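Local atomic coordinates of putative Zn-dependent Alcohol Dehydrogenase (PDB entry 3IV6), a protein that binds S-adenosylmethionine in a Rossmann-like domain and, despite its alcohol dehydrogenase name, is probably a methyltransferase whose substrate is not established. Residues S141-A146 and L253-R258; A146-G151 and T215-E220; L157-Y162 and F180-A185. All coordinates share one frame; numbering follows the deposited sequence.

Interaction 1 of 3, residues S141-A146 and L253-R258; sequences SGTVRA and LYQFSR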
loop_
_atom_site.group_PDB
_atom_site.type_symbol
_atom_site.label_atom_id
_atom_site.label_comp_id
_atom_site.label_asym_id
_atom_site.label_seq_id
_atom_site.Cartn_x
_atom_site.Cartn_y
_atom_site.Cartn_z
ATOM N N SER A 141 -11.038 -4.280 17.552
ATOM C CA SER A 141 -12.397 -3.819 17.291
ATOM C C SER A 141 -12.402 -2.396 16.743
ATOM O O SER A 141 -13.431 -1.720 16.755
ATOM C CB SER A 141 -13.243 -3.896 18.564
ATOM O OG SER A 141 -12.658 -3.140 19.610
ATOM N N GLY A 142 -11.247 -1.947 16.264
ATOM C CA GLY A 142 -11.114 -0.607 15.724
ATOM C C GLY A 142 -11.525 -0.525 14.267
ATOM O O GLY A 142 -12.185 -1.425 13.747
ATOM N N THR A 143 -11.132 0.558 13.607
ATOM C CA THR A 143 -11.475 0.768 12.203
ATOM C C THR A 143 -10.234 0.702 11.314
ATOM O O THR A 143 -9.165 1.180 11.690
ATOM C CB THR A 143 -12.198 2.123 12.047
ATOM O OG1 THR A 143 -13.292 2.175 12.981
ATOM C CG2 THR A 143 -12.693 2.334 10.610
ATOM N N VAL A 144 -10.365 0.072 10.154
ATOM C CA VAL A 144 -9.296 0.072 9.160
ATOM C C VAL A 144 -9.768 0.952 8.032
ATOM O O VAL A 144 -10.896 0.806 7.556
ATOM C CB VAL A 144 -9.032 -1.348 8.610
ATOM C CG1 VAL A 144 -7.967 -1.378 7.402
ATOM C CG2 VAL A 144 -8.614 -2.247 9.754
ATOM N N ARG A 145 -8.912 1.883 7.621
ATOM C CA ARG A 145 -9.182 2.686 6.436
ATOM C C ARG A 145 -8.092 2.428 5.418
ATOM O O ARG A 145 -6.901 2.713 5.630
ATOM C CB ARG A 145 -9.290 4.157 6.808
ATOM C CG ARG A 145 -10.443 4.460 7.786
ATOM C CD ARG A 145 -10.450 5.897 8.176
ATOM N NE ARG A 145 -11.632 6.207 8.966
ATOM C CZ ARG A 145 -11.878 7.378 9.563
ATOM N NH1 ARG A 145 -13.015 7.532 10.255
ATOM N NH2 ARG A 145 -11.016 8.387 9.475
ATOM N N ALA A 146 -8.499 1.826 4.314
ATOM C CA ALA A 146 -7.532 1.416 3.275
ATOM C C ALA A 146 -7.981 1.844 1.875
ATOM O O ALA A 146 -9.029 1.425 1.407
ATOM C CB ALA A 146 -7.304 -0.105 3.322
ATOM N N LEU A 253 -11.589 4.678 -1.179
ATOM C CA LEU A 253 -11.192 4.443 0.204
ATOM C C LEU A 253 -12.227 3.598 0.939
ATOM O O LEU A 253 -13.423 3.883 0.891
ATOM C CB LEU A 253 -10.985 5.772 0.934
ATOM C CG LEU A 253 -10.809 5.691 2.452
ATOM C CD1 LEU A 253 -9.695 4.720 2.812
ATOM C CD2 LEU A 253 -10.533 7.069 3.035
ATOM N N TYR A 254 -11.758 2.556 1.618
ATOM C CA TYR A 254 -12.652 1.555 2.208
ATOM C C TYR A 254 -12.434 1.518 3.678
ATOM O O TYR A 254 -11.296 1.325 4.116
ATOM C CB TYR A 254 -12.344 0.136 1.709
ATOM C CG TYR A 254 -12.538 -0.017 0.252
ATOM C CD1 TYR A 254 -13.692 -0.611 -0.251
ATOM C CD2 TYR A 254 -11.585 0.462 -0.641
ATOM C CE1 TYR A 254 -13.893 -0.751 -1.609
ATOM C CE2 TYR A 254 -11.772 0.332 -2.030
ATOM C CZ TYR A 254 -12.941 -0.276 -2.507
ATOM O OH TYR A 254 -13.181 -0.407 -3.853
ATOM N N GLN A 255 -13.529 1.659 4.426
ATOM C CA GLN A 255 -13.502 1.630 5.883
ATOM C C GLN A 255 -14.209 0.361 6.319
ATOM O O GLN A 255 -15.357 0.109 5.950
ATOM C CB GLN A 255 -14.173 2.882 6.451
ATOM C CG GLN A 255 -14.455 2.828 7.947
ATOM C CD GLN A 255 -14.939 4.161 8.480
ATOM O OE1 GLN A 255 -14.411 5.207 8.116
ATOM N NE2 GLN A 255 -15.955 4.133 9.343
ATOM N N PHE A 256 -13.504 -0.465 7.072
ATOM C CA PHE A 256 -14.036 -1.762 7.480
ATOM C C PHE A 256 -13.546 -2.205 8.861
ATOM O O PHE A 256 -12.594 -1.659 9.434
ATOM C CB PHE A 256 -13.757 -2.849 6.419
ATOM C CG PHE A 256 -12.274 -3.101 6.116
ATOM C CD1 PHE A 256 -11.599 -4.182 6.700
ATOM C CD2 PHE A 256 -11.550 -2.292 5.237
ATOM C CE1 PHE A 256 -10.236 -4.461 6.412
ATOM C CE2 PHE A 256 -10.189 -2.568 4.965
ATOM C CZ PHE A 256 -9.554 -3.653 5.543
ATOM N N SER A 257 -14.193 -3.225 9.386
ATOM C CA SER A 257 -13.914 -3.649 10.744
ATOM C C SER A 257 -14.485 -5.039 10.912
ATOM O O SER A 257 -15.189 -5.507 10.012
ATOM C CB SER A 257 -14.615 -2.707 11.698
ATOM O OG SER A 257 -15.977 -2.728 11.370
ATOM N N ARG A 258 -14.153 -5.707 12.020
ATOM C CA ARG A 258 -14.834 -6.933 12.373
ATOM C C ARG A 258 -15.097 -6.872 13.854
ATOM O O ARG A 258 -14.168 -6.685 14.632
ATOM C CB ARG A 258 -14.045 -8.196 11.983
ATOM C CG ARG A 258 -12.744 -8.367 12.702
ATOM C CD ARG A 258 -12.531 -9.799 13.084
ATOM N NE ARG A 258 -11.271 -10.339 12.556
ATOM C CZ ARG A 258 -10.065 -10.145 13.101
ATOM N NH1 ARG A 258 -8.999 -10.711 12.534
ATOM N NH2 ARG A 258 -9.919 -9.387 14.197
HETATM O O HOH W 1 -12.910 -3.938 14.105
#
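Strand 143-146 and strand 253-258 run antiparallel, their axes 4.7 Å apart, and two residue pairs exchange direct backbone bonds across the seam. Val144 and Phe256 form a hydrogen-bonded pair: Val144 N gives its proton to Phe256 O at 2.9 Å, almost along the C=O axis, and Phe256 N returns a bond to Val144 O. The next such pair is less even. Ala146 N reaches Tyr254 O at 2.8 Å on a nearly straight path (174°), whereas Tyr254 N meets Ala146 O from above the carbonyl plane. Between them sits the non-hydrogen-bonded pair Arg145 and Gln255; Arg145 turns its own backbone the other way, to Val114 and Asn116 of strand 113-117. This is the place in the mixed seven-stranded sheet, with its 3-2-1-4-5-7-6 order, where the parallel strands give way to the antiparallel strand 251-258, as in class I methyltransferases.

Toward Gly142, before Val144, the strands diverge, and a water bridges Gly142 O (2.6 Å) and Arg258 N, accepting from the latter. On the face carrying Arg145, its extended chain lies alongside that of Gln255, with the guanidinium and amide planes 19° apart. Arg145 NE makes a weak, bent bond to Gln255 OE1 (3.1 Å). The stronger partners lie elsewhere: Arg145 NH2 bonds the carbonyls of Phe39 and Glu41, while Glu240 takes Gln255 NE2 and Ser257 OG. Phe256, on the other face, holds CG in the crowded position between N and the carbonyl carbon (chi1 60°), which turns one face of its ring to Val144 CB, 3.9 Å from the centroid in a CH-pi contact; Val144 CG1 touches Phe256 CZ at 3.3 Å. Ala146 CB meets the edge of that ring, and Tyr254 OH is satisfied by Asp219.

Interaction 2 of 3, residues A146-G151 and T215-E220; sequences ASVKLG and TRFDDE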
loop_
_atom_site.group_PDB
_atom_site.type_symbol
_atom_site.label_atom_id
_atom_site.label_comp_id
_atom_site.label_asym_id
_atom_site.label_seq_id
_atom_site.Cartn_x
_atom_site.Cartn_y
_atom_site.Cartn_z
ATOM N N ALA A 146 -8.499 1.826 4.314
ATOM C CA ALA A 146 -7.532 1.416 3.275
ATOM C C ALA A 146 -7.981 1.844 1.875
ATOM O O ALA A 146 -9.029 1.425 1.407
ATOM C CB ALA A 146 -7.304 -0.105 3.322
ATOM N N SER A 147 -7.215 2.702 1.216
ATOM C CA SER A 147 -7.620 3.129 -0.115
ATOM C C SER A 147 -6.990 2.209 -1.150
ATOM O O SER A 147 -5.909 1.706 -0.937
ATOM C CB SER A 147 -7.122 4.506 -0.347
ATOM O OG SER A 147 -5.713 4.448 -0.375
ATOM N N VAL A 148 -7.673 1.984 -2.262
ATOM C CA VAL A 148 -7.152 1.149 -3.308
ATOM C C VAL A 148 -7.329 1.825 -4.654
ATOM O O VAL A 148 -8.395 2.293 -4.960
ATOM C CB VAL A 148 -7.893 -0.163 -3.369
ATOM C CG1 VAL A 148 -7.164 -1.121 -4.350
ATOM C CG2 VAL A 148 -7.963 -0.771 -1.969
ATOM N N LYS A 149 -6.278 1.891 -5.459
ATOM C CA LYS A 149 -6.395 2.399 -6.824
ATOM C C LYS A 149 -7.073 1.355 -7.702
ATOM O O LYS A 149 -6.662 0.228 -7.684
ATOM C CB LYS A 149 -5.017 2.735 -7.402
ATOM C CG LYS A 149 -5.055 3.885 -8.357
ATOM C CD LYS A 149 -4.190 3.682 -9.572
ATOM C CE LYS A 149 -4.916 2.839 -10.596
ATOM N NZ LYS A 149 -6.054 3.595 -11.207
ATOM N N LEU A 150 -8.075 1.737 -8.493
ATOM C CA LEU A 150 -8.880 0.761 -9.203
ATOM C C LEU A 150 -8.690 0.806 -10.710
ATOM O O LEU A 150 -8.495 1.869 -11.303
ATOM C CB LEU A 150 -10.356 0.898 -8.862
ATOM C CG LEU A 150 -10.790 0.907 -7.386
ATOM C CD1 LEU A 150 -12.226 1.382 -7.285
ATOM C CD2 LEU A 150 -10.659 -0.465 -6.717
ATOM N N GLY A 151 -8.732 -0.385 -11.305
ATOM C CA GLY A 151 -8.526 -0.577 -12.727
ATOM C C GLY A 151 -7.056 -0.550 -13.035
ATOM O O GLY A 151 -6.252 -0.718 -12.142
ATOM N N THR A 215 -1.387 -7.421 -8.304
ATOM C CA THR A 215 -2.728 -7.657 -8.816
ATOM C C THR A 215 -3.501 -6.344 -9.023
ATOM O O THR A 215 -3.358 -5.422 -8.238
ATOM C CB THR A 215 -3.467 -8.548 -7.840
ATOM O OG1 THR A 215 -2.756 -9.792 -7.721
ATOM C CG2 THR A 215 -4.928 -8.766 -8.271
ATOM N N ARG A 216 -4.292 -6.237 -10.091
ATOM C CA ARG A 216 -5.096 -5.029 -10.279
ATOM C C ARG A 216 -6.496 -5.313 -9.784
ATOM O O ARG A 216 -6.995 -6.424 -9.929
ATOM C CB ARG A 216 -5.128 -4.523 -11.722
ATOM C CG ARG A 216 -3.796 -3.990 -12.316
ATOM C CD ARG A 216 -2.800 -3.538 -11.288
ATOM N NE ARG A 216 -1.618 -2.915 -11.908
ATOM C CZ ARG A 216 -0.524 -2.542 -11.240
ATOM N NH1 ARG A 216 -0.432 -2.729 -9.926
ATOM N NH2 ARG A 216 0.480 -1.980 -11.876
ATOM N N PHE A 217 -7.109 -4.311 -9.162
ATOM C CA PHE A 217 -8.419 -4.508 -8.564
ATOM C C PHE A 217 -9.430 -3.570 -9.163
ATOM O O PHE A 217 -9.114 -2.432 -9.484
ATOM C CB PHE A 217 -8.393 -4.303 -7.039
ATOM C CG PHE A 217 -7.441 -5.211 -6.304
ATOM C CD1 PHE A 217 -7.883 -6.410 -5.759
ATOM C CD2 PHE A 217 -6.108 -4.841 -6.117
ATOM C CE1 PHE A 217 -6.993 -7.267 -5.044
ATOM C CE2 PHE A 217 -5.228 -5.661 -5.419
ATOM C CZ PHE A 217 -5.665 -6.894 -4.885
ATOM N N ASP A 218 -10.641 -4.088 -9.316
ATOM C CA ASP A 218 -11.848 -3.302 -9.558
ATOM C C ASP A 218 -12.553 -3.271 -8.221
ATOM O O ASP A 218 -12.202 -4.026 -7.319
ATOM C CB ASP A 218 -12.786 -3.993 -10.562
ATOM C CG ASP A 218 -12.291 -3.922 -12.005
ATOM O OD1 ASP A 218 -11.496 -3.008 -12.355
ATOM O OD2 ASP A 218 -12.731 -4.795 -12.796
ATOM N N ASP A 219 -13.557 -2.413 -8.105
ATOM C CA ASP A 219 -14.369 -2.356 -6.915
ATOM C C ASP A 219 -14.889 -3.735 -6.529
ATOM O O ASP A 219 -14.811 -4.119 -5.374
ATOM C CB ASP A 219 -15.522 -1.377 -7.111
ATOM C CG ASP A 219 -16.423 -1.278 -5.882
ATOM O OD1 ASP A 219 -15.933 -0.904 -4.777
ATOM O OD2 ASP A 219 -17.633 -1.587 -6.037
ATOM N N GLU A 220 -15.393 -4.501 -7.482
ATOM C CA GLU A 220 -15.831 -5.865 -7.167
ATOM C C GLU A 220 -14.701 -6.727 -6.645
ATOM O O GLU A 220 -14.928 -7.673 -5.885
ATOM C CB GLU A 220 -16.510 -6.557 -8.361
ATOM C CG GLU A 220 -17.989 -6.124 -8.621
ATOM C CD GLU A 220 -18.945 -6.315 -7.400
ATOM O OE1 GLU A 220 -19.058 -7.457 -6.893
ATOM O OE2 GLU A 220 -19.595 -5.330 -6.962
HETATM O O HOH W 2 -5.632 -1.826 -9.567
#
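Leu150, just beyond the end of strand 143-149, lays its side chain along the turn that leads into helix 219-226. Its CB starts 3.6 Å from Phe217 O, the carbonyl over which the residue is draped. CG stands anti to the carbonyl carbon (chi1 -52°), and from there the two methyls follow the turn. CD2 settles against the backbone, 3.7 Å from both Phe217 O and Asp218 C, and also approaches Asp219 N; CD1 touches Asp219 by its N (4.1 Å) and its CB (4.3 Å). The same side chain also packs on Val222 of the helix and on Met252 and Tyr254, so it lies between the C-terminal end of strand 143-149 with its neighbour 251-258 in the Rossmann-like sheet, and the start of helix 219-226. Asp218 occupies the N-cap position there, but its carboxylate makes no capping bond; its OD2 is salt-bridged to Lys178.

Phe217 O accepts the direct hydrogen bond across the contact. Gly151 N donates to it at 2.8 Å, nearly straight (169°) and in the carbonyl plane, while Leu150 CA adds a CA-H...O contact. A water ties the backbones together a little further along: it donates to Lys149 O and to Gly151 O and accepts from Phe217 N, at 2.9 Å. Gly151 has a phi of 80°, readily adopted by glycine. The Phe217 ring meets Val148 CG1 obliquely at CD2 (4.3 Å), with Thr215 CG2 over one of its faces. Arg216 brings only its CB and CG near Gly151 O, since its guanidinium leaves for Asp156 and Glu214.

Interaction 3 of 3, residues L157-Y162 and F180-A185; sequences LKLIEY and FHFREA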
loop_
_atom_site.group_PDB
_atom_site.type_symbol
_atom_site.label_atom_id
_atom_site.label_comp_id
_atom_site.label_asym_id
_atom_site.label_seq_id
_atom_site.Cartn_x
_atom_site.Cartn_y
_atom_site.Cartn_z
ATOM N N LEU A 157 -1.514 -0.094 -19.389
ATOM C CA LEU A 157 -1.927 0.096 -20.774
ATOM C C LEU A 157 -0.718 -0.025 -21.785
ATOM O O LEU A 157 -0.817 -0.674 -22.818
ATOM C CB LEU A 157 -2.711 1.414 -20.904
ATOM C CG LEU A 157 -3.999 1.602 -20.061
ATOM C CD1 LEU A 157 -4.587 3.036 -20.152
ATOM C CD2 LEU A 157 -5.085 0.580 -20.400
ATOM N N LYS A 158 0.428 0.566 -21.477
ATOM C CA LYS A 158 1.596 0.320 -22.292
ATOM C C LYS A 158 2.021 -1.155 -22.197
ATOM O O LYS A 158 2.441 -1.736 -23.191
ATOM C CB LYS A 158 2.758 1.230 -21.897
ATOM C CG LYS A 158 2.408 2.715 -21.872
ATOM C CD LYS A 158 2.835 3.455 -23.142
ATOM C CE LYS A 158 1.942 3.099 -24.330
ATOM N NZ LYS A 158 2.301 3.908 -25.541
ATOM N N LEU A 159 1.909 -1.760 -21.015
ATOM C CA LEU A 159 2.280 -3.166 -20.846
ATOM C C LEU A 159 1.454 -4.123 -21.721
ATOM O O LEU A 159 2.011 -5.004 -22.391
ATOM C CB LEU A 159 2.185 -3.599 -19.387
ATOM C CG LEU A 159 3.327 -3.201 -18.452
ATOM C CD1 LEU A 159 2.971 -3.593 -17.034
ATOM C CD2 LEU A 159 4.643 -3.828 -18.863
ATOM N N ILE A 160 0.135 -3.972 -21.693
ATOM C CA ILE A 160 -0.732 -4.739 -22.584
ATOM C C ILE A 160 -0.311 -4.534 -24.062
ATOM O O ILE A 160 -0.095 -5.500 -24.792
ATOM C CB ILE A 160 -2.253 -4.368 -22.405
ATOM C CG1 ILE A 160 -2.676 -4.297 -20.925
ATOM C CG2 ILE A 160 -3.140 -5.288 -23.190
ATOM C CD1 ILE A 160 -2.363 -5.503 -20.103
ATOM N N GLU A 161 -0.189 -3.278 -24.487
ATOM C CA GLU A 161 0.070 -2.940 -25.887
ATOM C C GLU A 161 1.374 -3.566 -26.350
ATOM O O GLU A 161 1.370 -4.404 -27.254
ATOM C CB GLU A 161 0.084 -1.405 -26.077
ATOM C CG GLU A 161 0.604 -0.846 -27.422
ATOM C CD GLU A 161 0.436 0.696 -27.568
ATOM O OE1 GLU A 161 1.171 1.301 -28.389
ATOM O OE2 GLU A 161 -0.426 1.301 -26.870
ATOM N N TYR A 162 2.472 -3.171 -25.702
ATOM C CA TYR A 162 3.837 -3.523 -26.106
ATOM C C TYR A 162 4.213 -4.997 -25.827
ATOM O O TYR A 162 5.285 -5.485 -26.215
ATOM C CB TYR A 162 4.843 -2.567 -25.434
ATOM C CG TYR A 162 4.699 -1.076 -25.782
ATOM C CD1 TYR A 162 3.901 -0.648 -26.835
ATOM C CD2 TYR A 162 5.379 -0.107 -25.044
ATOM C CE1 TYR A 162 3.781 0.681 -27.139
ATOM C CE2 TYR A 162 5.269 1.233 -25.344
ATOM C CZ TYR A 162 4.469 1.628 -26.396
ATOM O OH TYR A 162 4.347 2.973 -26.705
ATOM N N PHE A 180 0.109 -8.734 -12.763
ATOM C CA PHE A 180 1.299 -8.514 -13.563
ATOM C C PHE A 180 2.567 -9.020 -12.878
ATOM O O PHE A 180 2.722 -8.868 -11.666
ATOM C CB PHE A 180 1.466 -7.039 -13.830
ATOM C CG PHE A 180 0.536 -6.498 -14.870
ATOM C CD1 PHE A 180 0.776 -6.714 -16.217
ATOM C CD2 PHE A 180 -0.546 -5.730 -14.502
ATOM C CE1 PHE A 180 -0.059 -6.198 -17.167
ATOM C CE2 PHE A 180 -1.397 -5.219 -15.458
ATOM C CZ PHE A 180 -1.150 -5.454 -16.790
ATOM N N HIS A 181 3.456 -9.651 -13.653
ATOM C CA HIS A 181 4.828 -9.928 -13.199
ATOM C C HIS A 181 5.842 -9.092 -13.961
ATOM O O HIS A 181 6.181 -9.424 -15.090
ATOM C CB HIS A 181 5.203 -11.384 -13.377
ATOM C CG HIS A 181 6.314 -11.800 -12.477
ATOM N ND1 HIS A 181 6.550 -13.115 -12.132
ATOM C CD2 HIS A 181 7.221 -11.060 -11.797
ATOM C CE1 HIS A 181 7.573 -13.165 -11.296
ATOM N NE2 HIS A 181 7.992 -11.932 -11.067
ATOM N N PHE A 182 6.330 -8.008 -13.382
ATOM C CA PHE A 182 7.073 -7.054 -14.210
ATOM C C PHE A 182 8.438 -7.574 -14.710
ATOM O O PHE A 182 8.799 -7.426 -15.885
ATOM C CB PHE A 182 7.231 -5.734 -13.455
ATOM C CG PHE A 182 5.952 -5.204 -12.923
ATOM C CD1 PHE A 182 4.964 -4.724 -13.793
ATOM C CD2 PHE A 182 5.720 -5.198 -11.554
ATOM C CE1 PHE A 182 3.757 -4.228 -13.304
ATOM C CE2 PHE A 182 4.526 -4.728 -11.050
ATOM C CZ PHE A 182 3.531 -4.226 -11.935
ATOM N N ARG A 183 9.187 -8.173 -13.790
ATOM C CA ARG A 183 10.496 -8.742 -14.053
ATOM C C ARG A 183 10.439 -9.859 -15.086
ATOM O O ARG A 183 11.443 -10.502 -15.346
ATOM C CB ARG A 183 11.052 -9.304 -12.741
ATOM C CG ARG A 183 12.452 -9.872 -12.802
ATOM C CD ARG A 183 12.863 -10.386 -11.443
ATOM N NE ARG A 183 14.309 -10.494 -11.329
ATOM C CZ ARG A 183 15.035 -11.437 -11.933
ATOM N NH1 ARG A 183 14.435 -12.346 -12.702
ATOM N NH2 ARG A 183 16.359 -11.470 -11.772
ATOM N N GLU A 184 9.263 -10.078 -15.665
ATOM C CA GLU A 184 9.048 -11.205 -16.564
ATOM C C GLU A 184 8.437 -10.748 -17.885
ATOM O O GLU A 184 8.253 -11.545 -18.804
ATOM C CB GLU A 184 8.151 -12.253 -15.905
ATOM C CG GLU A 184 8.853 -13.102 -14.858
ATOM C CD GLU A 184 9.431 -14.379 -15.435
ATOM O OE1 GLU A 184 9.810 -14.377 -16.625
ATOM O OE2 GLU A 184 9.507 -15.385 -14.698
ATOM N N ALA A 185 8.124 -9.459 -17.971
ATOM C CA ALA A 185 7.926 -8.803 -19.258
ATOM C C ALA A 185 9.260 -8.457 -19.912
ATOM O O ALA A 185 9.312 -8.113 -21.093
ATOM C CB ALA A 185 7.075 -7.554 -19.091
#
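Leu159 on helix 154-164 sets one methyl, CD1, against two phenylalanines and meets each differently. Over Phe180 it lies on a face, 4.2 Å from the ring centroid and shifted toward the rim, a CH-pi contact. Against Phe182 the same methyl is in the plane of the ring, at the edge, 3.9 Å from CE1, with the two side chains crossing at about a right angle. The other branch, CD2, extends to Ala185 CB at 4.5 Å. Ile160, the next residue on the helix, comes to Phe180 from the rim: its CD1 sits in the ring plane 3.5 Å from Phe180 CZ, so the ring has one aliphatic neighbour over a face and another at its edge.

The torsions set this up. In Leu159, CG is anti to the carbonyl carbon (chi1 -79°), and a chi2 of 174° puts CD1 anti to CA, so CD1 is the branch that continues the chain outward to the two rings. Phe180 and Phe182 both hold CG anti to their carbonyl carbons. Phe182 follows strand 179-181, where the chain turns, with Ala185 N bonded to Phe182 O at 3.0 Å, which brings Ala185 back toward the helix.

A second shell surrounds the rings. Phe180 stacks on Phe173 and touches Phe172 and Phe152, and Phe182 meets Tyr208 edge-to-face and rests on Leu189. Ala192 of helix 187-192 backs Leu159. The helix is thus packed on the small antiparallel sheet of strands 173-174, 179-181 and 213-215, separate from the Rossmann-like sheet. With aliphatic groups and aromatic rings making the cross-segment contact, this contact probably relies on shape and on burial of apolar surface rather than on directional polar bonds.

Overall arrangement
The three contacts trace a path from the Rossmann-like sheet to the small antiparallel sheet. Interactions 1 and 2 share Ala146 and strand 143-149, and they meet where Tyr254 OH lies 2.9 Å from Asp219 OD1, a probable hydrogen bond. Interaction 2 then passes to interaction 3 through Arg216, whose NH2 packs 3.8 Å from Phe182 CZ. Interactions 1 and 3 do not touch, with nearest atoms about 17 Å apart; the two contacts lie on opposite sides of the chain's centre. Bound S-adenosylmethionine is about 10 Å from the Ala146 side chain, 9 Å from that of Lys149 and 12 Å from that of Phe182.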